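Local coordinates for dihydroxyacetone kinase (Citrobacter freundii, PDB 1UN8), which catalyses the ATP-dependent phosphorylation of dihydroxyacetone to dihydroxyacetone phosphate, working as a homodimer with a divalent metal cation, at the interface of chains A and B. Coordinates in Å, arbitrary orientation; residue numbers count along the deposited sequence, not the author numbering. Chains: chain A/B, Dihydroxyacetone kinase.

Contact 1: the interface of chains A and B. Residues chain A 193, 231, 233, 264-265, 268, 271-272, 301; chain B 3-6, 197, 299.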
loop_
_atom_site.group_PDB
_atom_site.type_symbol
_atom_site.label_atom_id
_atom_site.label_comp_id
_atom_site.label_asym_id
_atom_site.label_seq_id
_atom_site.Cartn_x
_atom_site.Cartn_y
_atom_site.Cartn_z
ATOM N N LEU A 193 -8.082 -8.002 8.847
ATOM C CA LEU A 193 -8.954 -7.330 9.797
ATOM C C LEU A 193 -10.264 -7.011 9.095
ATOM O O LEU A 193 -11.299 -6.848 9.737
ATOM C CB LEU A 193 -8.299 -6.049 10.313
ATOM C CG LEU A 193 -6.943 -6.291 10.983
ATOM C CD1 LEU A 193 -6.428 -4.992 11.617
ATOM C CD2 LEU A 193 -7.074 -7.393 12.024
ATOM N N GLN A 231 -6.178 -8.288 17.850
ATOM C CA GLN A 231 -5.518 -7.734 16.673
ATOM C C GLN A 231 -4.066 -7.448 17.017
ATOM O O GLN A 231 -3.314 -6.919 16.199
ATOM C CB GLN A 231 -6.201 -6.447 16.225
ATOM C CG GLN A 231 -7.626 -6.649 15.751
ATOM C CD GLN A 231 -8.208 -5.390 15.154
ATOM O OE1 GLN A 231 -7.539 -4.356 15.095
ATOM N NE2 GLN A 231 -9.459 -5.466 14.703
ATOM N N SER A 233 -0.435 -7.338 17.227
ATOM C CA SER A 233 0.571 -7.772 16.260
ATOM C C SER A 233 1.432 -8.964 16.689
ATOM O O SER A 233 1.651 -9.890 15.906
ATOM C CB SER A 233 1.468 -6.587 15.872
ATOM O OG SER A 233 2.088 -6.003 17.011
ATOM N N VAL A 264 -3.079 -2.521 4.715
ATOM C CA VAL A 264 -2.360 -2.281 5.951
ATOM C C VAL A 264 -1.463 -1.063 5.772
ATOM O O VAL A 264 -0.903 -0.851 4.695
ATOM C CB VAL A 264 -1.507 -3.481 6.329
ATOM C CG1 VAL A 264 -0.775 -3.198 7.621
ATOM C CG2 VAL A 264 -2.393 -4.715 6.451
ATOM N N SER A 265 -1.342 -0.250 6.818
ATOM C CA SER A 265 -0.493 0.939 6.753
ATOM C C SER A 265 0.969 0.489 6.746
ATOM O O SER A 265 1.301 -0.571 7.279
ATOM C CB SER A 265 -0.737 1.838 7.964
ATOM O OG SER A 265 -0.334 1.183 9.152
ATOM N N GLU A 268 2.179 -0.177 10.181
ATOM C CA GLU A 268 1.775 -1.492 10.655
ATOM C C GLU A 268 2.656 -2.595 10.064
ATOM O O GLU A 268 3.093 -3.513 10.781
ATOM C CB GLU A 268 0.305 -1.748 10.306
ATOM C CG GLU A 268 -0.695 -0.946 11.137
ATOM C CD GLU A 268 -2.114 -1.066 10.613
ATOM O OE1 GLU A 268 -2.456 -0.370 9.634
ATOM O OE2 GLU A 268 -2.889 -1.868 11.174
ATOM N N ILE A 271 5.832 -2.847 11.932
ATOM C CA ILE A 271 5.640 -3.511 13.211
ATOM C C ILE A 271 5.559 -5.017 12.975
ATOM O O ILE A 271 6.162 -5.799 13.705
ATOM C CB ILE A 271 4.351 -3.040 13.891
ATOM C CG1 ILE A 271 4.431 -1.539 14.153
ATOM C CG2 ILE A 271 4.138 -3.788 15.202
ATOM C CD1 ILE A 271 3.126 -0.925 14.662
ATOM N N ILE A 272 4.810 -5.415 11.952
ATOM C CA ILE A 272 4.666 -6.826 11.641
ATOM C C ILE A 272 6.050 -7.425 11.350
ATOM O O ILE A 272 6.389 -8.526 11.801
ATOM C CB ILE A 272 3.746 -7.050 10.403
ATOM C CG1 ILE A 272 2.319 -6.571 10.705
ATOM C CG2 ILE A 272 3.743 -8.517 10.027
ATOM C CD1 ILE A 272 1.918 -6.736 12.155
ATOM N N LYS A 301 -7.439 -5.143 4.224
ATOM C CA LYS A 301 -6.540 -4.814 5.310
ATOM C C LYS A 301 -6.045 -6.055 6.040
ATOM O O LYS A 301 -6.498 -6.369 7.139
ATOM C CB LYS A 301 -7.194 -3.848 6.298
ATOM C CG LYS A 301 -6.245 -3.435 7.420
ATOM C CD LYS A 301 -6.528 -2.054 7.994
ATOM C CE LYS A 301 -5.343 -1.628 8.875
ATOM N NZ LYS A 301 -5.437 -0.237 9.416
ATOM N N GLN B 3 -8.935 -0.779 14.709
ATOM C CA GLN B 3 -8.681 -1.747 13.639
ATOM C C GLN B 3 -7.238 -1.442 13.212
ATOM O O GLN B 3 -7.000 -0.853 12.150
ATOM C CB GLN B 3 -9.651 -1.518 12.473
ATOM C CG GLN B 3 -9.774 -2.705 11.522
ATOM C CD GLN B 3 -10.747 -2.459 10.372
ATOM O OE1 GLN B 3 -11.871 -2.008 10.587
ATOM N NE2 GLN B 3 -10.321 -2.769 9.144
ATOM N N PHE B 4 -6.281 -1.855 14.040
ATOM C CA PHE B 4 -4.866 -1.551 13.789
ATOM C C PHE B 4 -3.947 -2.664 14.294
ATOM O O PHE B 4 -4.133 -3.177 15.398
ATOM C CB PHE B 4 -4.540 -0.246 14.540
ATOM C CG PHE B 4 -3.336 0.499 14.035
ATOM C CD1 PHE B 4 -3.491 1.645 13.258
ATOM C CD2 PHE B 4 -2.055 0.110 14.402
ATOM C CE1 PHE B 4 -2.388 2.394 12.865
ATOM C CE2 PHE B 4 -0.945 0.856 14.013
ATOM C CZ PHE B 4 -1.112 1.999 13.244
ATOM N N PHE B 5 -2.951 -3.046 13.503
ATOM C CA PHE B 5 -2.023 -4.073 13.965
ATOM C C PHE B 5 -0.927 -3.393 14.778
ATOM O O PHE B 5 -0.151 -2.608 14.236
ATOM C CB PHE B 5 -1.369 -4.822 12.794
ATOM C CG PHE B 5 -2.272 -5.805 12.099
ATOM C CD1 PHE B 5 -2.679 -5.585 10.794
ATOM C CD2 PHE B 5 -2.682 -6.972 12.732
ATOM C CE1 PHE B 5 -3.481 -6.516 10.125
ATOM C CE2 PHE B 5 -3.484 -7.909 12.066
ATOM C CZ PHE B 5 -3.880 -7.675 10.762
ATOM N N PHE B 6 -0.881 -3.672 16.077
ATOM C CA PHE B 6 0.153 -3.121 16.951
ATOM C C PHE B 6 0.164 -3.905 18.259
ATOM O O PHE B 6 -0.714 -4.737 18.491
ATOM C CB PHE B 6 -0.055 -1.604 17.185
ATOM C CG PHE B 6 -1.156 -1.254 18.154
ATOM C CD1 PHE B 6 -0.888 -1.121 19.519
ATOM C CD2 PHE B 6 -2.453 -1.025 17.699
ATOM C CE1 PHE B 6 -1.896 -0.757 20.418
ATOM C CE2 PHE B 6 -3.477 -0.662 18.587
ATOM C CZ PHE B 6 -3.198 -0.525 19.956
ATOM N N HIS B 197 -7.455 4.691 9.946
ATOM C CA HIS B 197 -7.742 4.015 11.201
ATOM C C HIS B 197 -6.623 4.369 12.159
ATOM O O HIS B 197 -5.455 4.269 11.812
ATOM C CB HIS B 197 -7.791 2.509 11.000
ATOM C CG HIS B 197 -8.974 2.056 10.206
ATOM N ND1 HIS B 197 -8.866 1.544 8.930
ATOM C CD2 HIS B 197 -10.295 2.053 10.501
ATOM C CE1 HIS B 197 -10.068 1.244 8.475
ATOM N NE2 HIS B 197 -10.953 1.542 9.408
ATOM N N ASP B 299 -3.482 4.234 6.968
ATOM C CA ASP B 299 -4.167 3.534 5.887
ATOM C C ASP B 299 -5.227 4.355 5.144
ATOM O O ASP B 299 -6.135 3.797 4.519
ATOM C CB ASP B 299 -4.788 2.247 6.428
ATOM C CG ASP B 299 -5.933 2.507 7.393
ATOM O OD1 ASP B 299 -6.119 3.669 7.828
ATOM O OD2 ASP B 299 -6.644 1.533 7.716
#
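This patch joins the two DhaK (Dak1-family) domains of the homodimer. The extended N-terminal segment of chain B, B:Gln3 to B:Phe6, lies across chain A. Packing is tightest around B:Phe5, of which 96 Å² is hidden by chain A. Its ring meets A:Leu193 tip to tip. A:Leu193 CD1 sits over one face of the B:Phe5 ring, 3.8 Å from the centroid and offset toward the rim. A:Ile272 CD1 touches B:Phe5 CB obliquely. B:Phe4 turns its CG anti to its backbone N (chi1 -159°). Its ring then stacks on the A:Glu268 carboxylate, the planes 20° apart. A:Glu268 CG lies over one face of the B:Phe4 ring, 3.7 Å from its centroid.

A:Glu268 is the polar centre. The anti lone pair of A:Glu268 OE2 takes B:Phe5 N at 2.6 Å, nearly straight at 171°. OE1 accepts from A:Ser265 N, A:Ser265 OG and A:Lys301 NZ, which fixes the carboxylate's rotation. The extended A:Lys301 also brings NZ to B:Asp299 OD2 at 2.7 Å, from above the carboxylate plane. A:Lys301 NZ further donates to the backbone B:Gln3 O at 3.2 Å, in the carbonyl plane. It thus bridges both carboxylates and the segment, and its charge probably offsets theirs.

A:Gln231 OE1 grips the backbone B:Phe4 N at 3.0 Å, through a clearly bent hydrogen bond nearly along the amide C=O axis. Side-chain packing thins out at B:Phe6, which merely runs beside A:Ile271. A:Ser233 N still holds B:Phe6 O at 2.9 Å.

Contact 2: the interface of chains A and B. Residues chain A 345-346, 348-349, 418, 445; chain B 92, 127-128.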
loop_
_atom_site.group_PDB
_atom_site.type_symbol
_atom_site.label_atom_id
_atom_site.label_comp_id
_atom_site.label_asym_id
_atom_site.label_seq_id
_atom_site.Cartn_x
_atom_site.Cartn_y
_atom_site.Cartn_z
ATOM N N SER A 345 25.977 19.318 27.280
ATOM C CA SER A 345 24.826 19.619 28.128
ATOM C C SER A 345 24.090 20.859 27.639
ATOM O O SER A 345 24.651 21.956 27.604
ATOM C CB SER A 345 25.271 19.841 29.577
ATOM O OG SER A 345 24.176 20.240 30.383
ATOM N N ALA A 346 22.831 20.681 27.258
ATOM C CA ALA A 346 22.032 21.799 26.784
ATOM C C ALA A 346 21.881 22.805 27.923
ATOM O O ALA A 346 21.941 24.016 27.706
ATOM C CB ALA A 346 20.664 21.303 26.325
ATOM N N VAL A 348 21.804 25.503 30.495
ATOM C CA VAL A 348 22.532 26.764 30.533
ATOM C C VAL A 348 23.189 26.978 31.894
ATOM O O VAL A 348 22.574 26.770 32.946
ATOM C CB VAL A 348 21.594 27.968 30.212
ATOM C CG1 VAL A 348 20.325 27.881 31.041
ATOM C CG2 VAL A 348 22.308 29.282 30.495
ATOM N N GLU A 349 24.452 27.387 31.856
ATOM C CA GLU A 349 25.222 27.638 33.064
ATOM C C GLU A 349 25.138 29.098 33.472
ATOM O O GLU A 349 25.019 29.985 32.626
ATOM C CB GLU A 349 26.680 27.260 32.846
ATOM C CG GLU A 349 26.966 25.783 32.969
ATOM C CD GLU A 349 28.174 25.375 32.148
ATOM O OE1 GLU A 349 29.184 26.118 32.162
ATOM O OE2 GLU A 349 28.114 24.310 31.496
ATOM N N ALA A 418 18.740 33.784 28.640
ATOM C CA ALA A 418 18.989 32.393 28.288
ATOM C C ALA A 418 18.430 31.465 29.368
ATOM O O ALA A 418 17.921 30.389 29.067
ATOM C CB ALA A 418 20.487 32.160 28.116
ATOM N N GLN A 445 20.498 35.439 23.086
ATOM C CA GLN A 445 21.591 35.263 22.147
ATOM C C GLN A 445 21.942 36.538 21.399
ATOM O O GLN A 445 23.096 36.749 21.031
ATOM C CB GLN A 445 21.256 34.152 21.156
ATOM C CG GLN A 445 21.688 32.787 21.649
ATOM C CD GLN A 445 23.185 32.722 21.849
ATOM O OE1 GLN A 445 23.945 32.778 20.878
ATOM N NE2 GLN A 445 23.620 32.618 23.109
ATOM N N LEU B 92 16.834 18.631 19.195
ATOM C CA LEU B 92 18.157 19.130 19.544
ATOM C C LEU B 92 19.150 17.971 19.498
ATOM O O LEU B 92 20.185 18.044 18.817
ATOM C CB LEU B 92 18.141 19.771 20.940
ATOM C CG LEU B 92 19.456 20.415 21.397
ATOM C CD1 LEU B 92 19.936 21.396 20.339
ATOM C CD2 LEU B 92 19.264 21.110 22.741
ATOM N N ARG B 127 22.667 28.699 20.191
ATOM C CA ARG B 127 23.343 29.152 21.392
ATOM C C ARG B 127 24.554 28.253 21.678
ATOM O O ARG B 127 25.509 28.666 22.335
ATOM C CB ARG B 127 22.388 29.131 22.585
ATOM C CG ARG B 127 23.091 29.388 23.905
ATOM C CD ARG B 127 22.122 29.461 25.055
ATOM N NE ARG B 127 22.824 29.467 26.335
ATOM C CZ ARG B 127 23.402 28.396 26.875
ATOM N NH1 ARG B 127 23.362 27.218 26.252
ATOM N NH2 ARG B 127 24.026 28.503 28.043
ATOM N N LEU B 128 24.504 27.022 21.178
ATOM C CA LEU B 128 25.584 26.066 21.369
ATOM C C LEU B 128 26.613 26.141 20.233
ATOM O O LEU B 128 27.478 25.277 20.097
ATOM C CB LEU B 128 25.006 24.647 21.476
ATOM C CG LEU B 128 24.119 24.393 22.703
ATOM C CD1 LEU B 128 23.459 23.023 22.608
ATOM C CD2 LEU B 128 24.959 24.496 23.970
#
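B:Arg127 carries this contact between the DhaK domain of chain B and the C-terminal, DhaL-containing part of chain A. Of its surface, 99 Å² is hidden by chain A. The other residues give far less.

The main interaction is van der Waals contact along the arginine chain. Its CG is anti to the backbone N (chi1 171°), and the chain stays extended to NE. The aliphatic stem passes across the amide end of A:Gln445, at about a right angle. The glutamine bends at chi2 (-61°). A:Gln445 CD lies 3.6 Å from B:Arg127 CA, and its amide plane is turned 78° from the guanidinium. Further out, A:Val348 crosses the arginine tip at about a right angle. A:Val348 CB is 3.8 Å from B:Arg127 CZ, the guanidinium carbon. A:Ala418 CB lies 4.0 Å from B:Arg127 NE.

A smaller apolar touch lies to one side. A:Ala346 CB meets B:Leu92 CD2 at 3.9 Å. B:Leu128 adds a thin margin near A:Ser345.

Polar groups stay beyond bonding distance across the patch. B:Arg127 NH1 is 3.8 Å from A:Ala346 O. A:Glu349 OE2 is 6.8 Å from B:Arg127 NH2, so any attraction is probably long-range.

In the fold, B:Arg127 closes helix 112-127, and B:Leu92 lies on helix 88-98. Facing them are the A:Ser345 to A:Glu349 loop, which leads toward helix 356-371, and helices 413-427 and 430-448 of the C-terminal alpha-barrel.

Contact 3: the interface of chains A and B. Residues chain A 116, 119-120, 122-124, 126; chain B 434, 438, 441-442, 463, 467.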
loop_
_atom_site.group_PDB
_atom_site.type_symbol
_atom_site.label_atom_id
_atom_site.label_comp_id
_atom_site.label_asym_id
_atom_site.label_seq_id
_atom_site.Cartn_x
_atom_site.Cartn_y
_atom_site.Cartn_z
ATOM N N LEU A 116 -9.839 -24.841 -14.747
ATOM C CA LEU A 116 -10.649 -25.270 -15.871
ATOM C C LEU A 116 -10.378 -24.466 -17.143
ATOM O O LEU A 116 -10.326 -25.029 -18.231
ATOM C CB LEU A 116 -12.135 -25.182 -15.519
ATOM C CG LEU A 116 -12.608 -26.083 -14.382
ATOM C CD1 LEU A 116 -14.115 -25.980 -14.255
ATOM C CD2 LEU A 116 -12.201 -27.525 -14.650
ATOM N N GLY A 119 -6.797 -24.940 -18.289
ATOM C CA GLY A 119 -6.757 -26.341 -18.662
ATOM C C GLY A 119 -7.306 -26.614 -20.054
ATOM O O GLY A 119 -6.630 -27.230 -20.878
ATOM N N LEU A 120 -8.532 -26.181 -20.331
ATOM C CA LEU A 120 -9.081 -26.404 -21.658
ATOM C C LEU A 120 -8.160 -25.719 -22.670
ATOM O O LEU A 120 -7.990 -26.199 -23.790
ATOM C CB LEU A 120 -10.495 -25.839 -21.772
ATOM C CG LEU A 120 -11.157 -25.998 -23.148
ATOM C CD1 LEU A 120 -10.931 -27.403 -23.695
ATOM C CD2 LEU A 120 -12.651 -25.706 -23.027
ATOM N N ALA A 122 -4.814 -25.336 -22.470
ATOM C CA ALA A 122 -3.650 -26.184 -22.675
ATOM C C ALA A 122 -4.008 -27.325 -23.633
ATOM O O ALA A 122 -3.220 -27.687 -24.512
ATOM C CB ALA A 122 -3.179 -26.749 -21.340
ATOM N N GLU A 123 -5.204 -27.879 -23.452
ATOM C CA GLU A 123 -5.667 -28.978 -24.282
ATOM C C GLU A 123 -5.808 -28.549 -25.725
ATOM O O GLU A 123 -5.390 -29.267 -26.632
ATOM C CB GLU A 123 -7.007 -29.513 -23.769
ATOM C CG GLU A 123 -6.895 -30.145 -22.402
ATOM C CD GLU A 123 -5.905 -31.289 -22.390
ATOM O OE1 GLU A 123 -5.247 -31.504 -21.345
ATOM O OE2 GLU A 123 -5.789 -31.981 -23.427
ATOM N N LYS A 124 -6.400 -27.383 -25.943
ATOM C CA LYS A 124 -6.577 -26.879 -27.297
ATOM C C LYS A 124 -5.225 -26.522 -27.901
ATOM O O LYS A 124 -5.045 -26.567 -29.119
ATOM C CB LYS A 124 -7.489 -25.649 -27.303
ATOM C CG LYS A 124 -8.941 -25.963 -27.049
ATOM C CD LYS A 124 -9.822 -24.768 -27.366
ATOM C CE LYS A 124 -11.297 -25.167 -27.326
ATOM N NZ LYS A 124 -12.187 -24.073 -27.805
ATOM N N ARG A 126 -2.336 -28.110 -27.171
ATOM C CA ARG A 126 -1.678 -29.365 -27.481
ATOM C C ARG A 126 -2.150 -29.899 -28.820
ATOM O O ARG A 126 -1.359 -30.451 -29.579
ATOM C CB ARG A 126 -1.937 -30.380 -26.367
ATOM C CG ARG A 126 -1.085 -30.122 -25.140
ATOM C CD ARG A 126 -1.438 -31.025 -23.986
ATOM N NE ARG A 126 -0.495 -30.860 -22.887
ATOM C CZ ARG A 126 -0.730 -31.256 -21.643
ATOM N NH1 ARG A 126 -1.885 -31.840 -21.344
ATOM N NH2 ARG A 126 0.185 -31.064 -20.696
ATOM N N VAL B 434 -17.107 -26.770 -19.737
ATOM C CA VAL B 434 -15.648 -26.793 -19.819
ATOM C C VAL B 434 -15.072 -28.185 -19.566
ATOM O O VAL B 434 -14.186 -28.643 -20.292
ATOM C CB VAL B 434 -15.031 -25.810 -18.815
ATOM C CG1 VAL B 434 -13.511 -25.909 -18.847
ATOM C CG2 VAL B 434 -15.468 -24.401 -19.149
ATOM N N ILE B 438 -13.097 -30.464 -22.139
ATOM C CA ILE B 438 -11.769 -30.961 -21.800
ATOM C C ILE B 438 -11.716 -32.455 -22.117
ATOM O O ILE B 438 -10.802 -32.936 -22.793
ATOM C CB ILE B 438 -11.471 -30.755 -20.306
ATOM C CG1 ILE B 438 -11.219 -29.271 -20.038
ATOM C CG2 ILE B 438 -10.293 -31.629 -19.883
ATOM C CD1 ILE B 438 -11.095 -28.931 -18.579
ATOM N N THR B 441 -11.831 -33.114 -25.973
ATOM C CA THR B 441 -10.656 -32.553 -26.629
ATOM C C THR B 441 -9.459 -33.460 -26.399
ATOM O O THR B 441 -8.755 -33.813 -27.333
ATOM C CB THR B 441 -10.334 -31.158 -26.074
ATOM O OG1 THR B 441 -11.449 -30.297 -26.308
ATOM C CG2 THR B 441 -9.104 -30.573 -26.746
ATOM N N ALA B 442 -9.233 -33.832 -25.144
ATOM C CA ALA B 442 -8.119 -34.700 -24.794
ATOM C C ALA B 442 -8.345 -36.089 -25.385
ATOM O O ALA B 442 -7.400 -36.744 -25.802
ATOM C CB ALA B 442 -7.972 -34.788 -23.277
ATOM N N GLN B 463 -7.732 -36.305 -17.735
ATOM C CA GLN B 463 -7.540 -34.873 -17.866
ATOM C C GLN B 463 -8.649 -34.130 -17.144
ATOM O O GLN B 463 -8.426 -33.092 -16.514
ATOM C CB GLN B 463 -7.486 -34.490 -19.347
ATOM C CG GLN B 463 -6.249 -35.044 -20.047
ATOM C CD GLN B 463 -4.958 -34.662 -19.330
ATOM O OE1 GLN B 463 -4.365 -35.469 -18.623
ATOM N NE2 GLN B 463 -4.508 -33.432 -19.532
ATOM N N TYR B 467 -7.653 -31.269 -14.038
ATOM C CA TYR B 467 -8.100 -29.882 -14.002
ATOM C C TYR B 467 -9.279 -29.706 -13.070
ATOM O O TYR B 467 -9.311 -28.773 -12.281
ATOM C CB TYR B 467 -8.484 -29.418 -15.413
ATOM C CG TYR B 467 -7.353 -29.491 -16.421
ATOM C CD1 TYR B 467 -7.554 -30.066 -17.672
ATOM C CD2 TYR B 467 -6.081 -28.994 -16.118
ATOM C CE1 TYR B 467 -6.528 -30.153 -18.598
ATOM C CE2 TYR B 467 -5.043 -29.073 -17.033
ATOM C CZ TYR B 467 -5.270 -29.658 -18.277
ATOM O OH TYR B 467 -4.235 -29.766 -19.186
#
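A:Glu123 (83 Å²), B:Tyr467 (50 Å²) and B:Thr441 (46 Å²) bury the most surface here. Helix 112-127 of the chain A DhaK domain packs on helices 430-448 and 453-468 of the chain B helical barrel.

A:Glu123 sets its CG anti to the carbonyl carbon and bends at chi2 (-58°). This brings OE1 to two donors of chain B. B:Gln463 NE2 donates to A:Glu123 OE1 at 2.7 Å, from above the carboxylate plane but within its own amide plane. B:Tyr467 OH donates to A:Glu123 OE1 along the anti lone pair at 3.0 Å. A:Arg126 NH1 makes a longer salt bridge to A:Glu123 OE1 within chain A, at 3.4 Å. Two hydrogen bonds grip OE1, and the nearby guanidinium probably favours the charged carboxylate. OE2 turns toward B:Ala442 CB instead.

B:Tyr467 lies flat against helix 112-127. A:Gly119 CA sits over the centre of one face of the B:Tyr467 ring, 3.5 Å from the centroid. The lack of a side chain at A:Gly119 probably lets the ring lie this close. A:Glu123 OE1 stands at the ring edge, in plane.

B:Thr441 points CG2, anti to its backbone N, at A:Glu123 CB across 3.8 Å. Its OG1 faces A:Leu120 CD1, and the two side chains cross at about a right angle. The apolar row continues along both helices through A:Leu120 and B:Ile438. It ends where B:Val434 CG1 lies 3.7 Å from A:Leu116 CB.

Contact 1 joins the DhaK domains at the dimer centre. Contacts 2 and 3 lie on its two flanks, about 41 and 43 Å from it and about 79 Å from each other, centre to centre. Both flanks set helix 112-127 of one subunit against helix 430-448 of the other. By the two-fold symmetry, the twin of contact 2 lies beside contact 3, so they are different parts of one joint that occurs twice. Each ATP-binding C-terminal barrel thus packs on its partner's DhaK domain, an exchange of domains across the dimer. ATP for A:His220 therefore plausibly comes from the barrel of chain B.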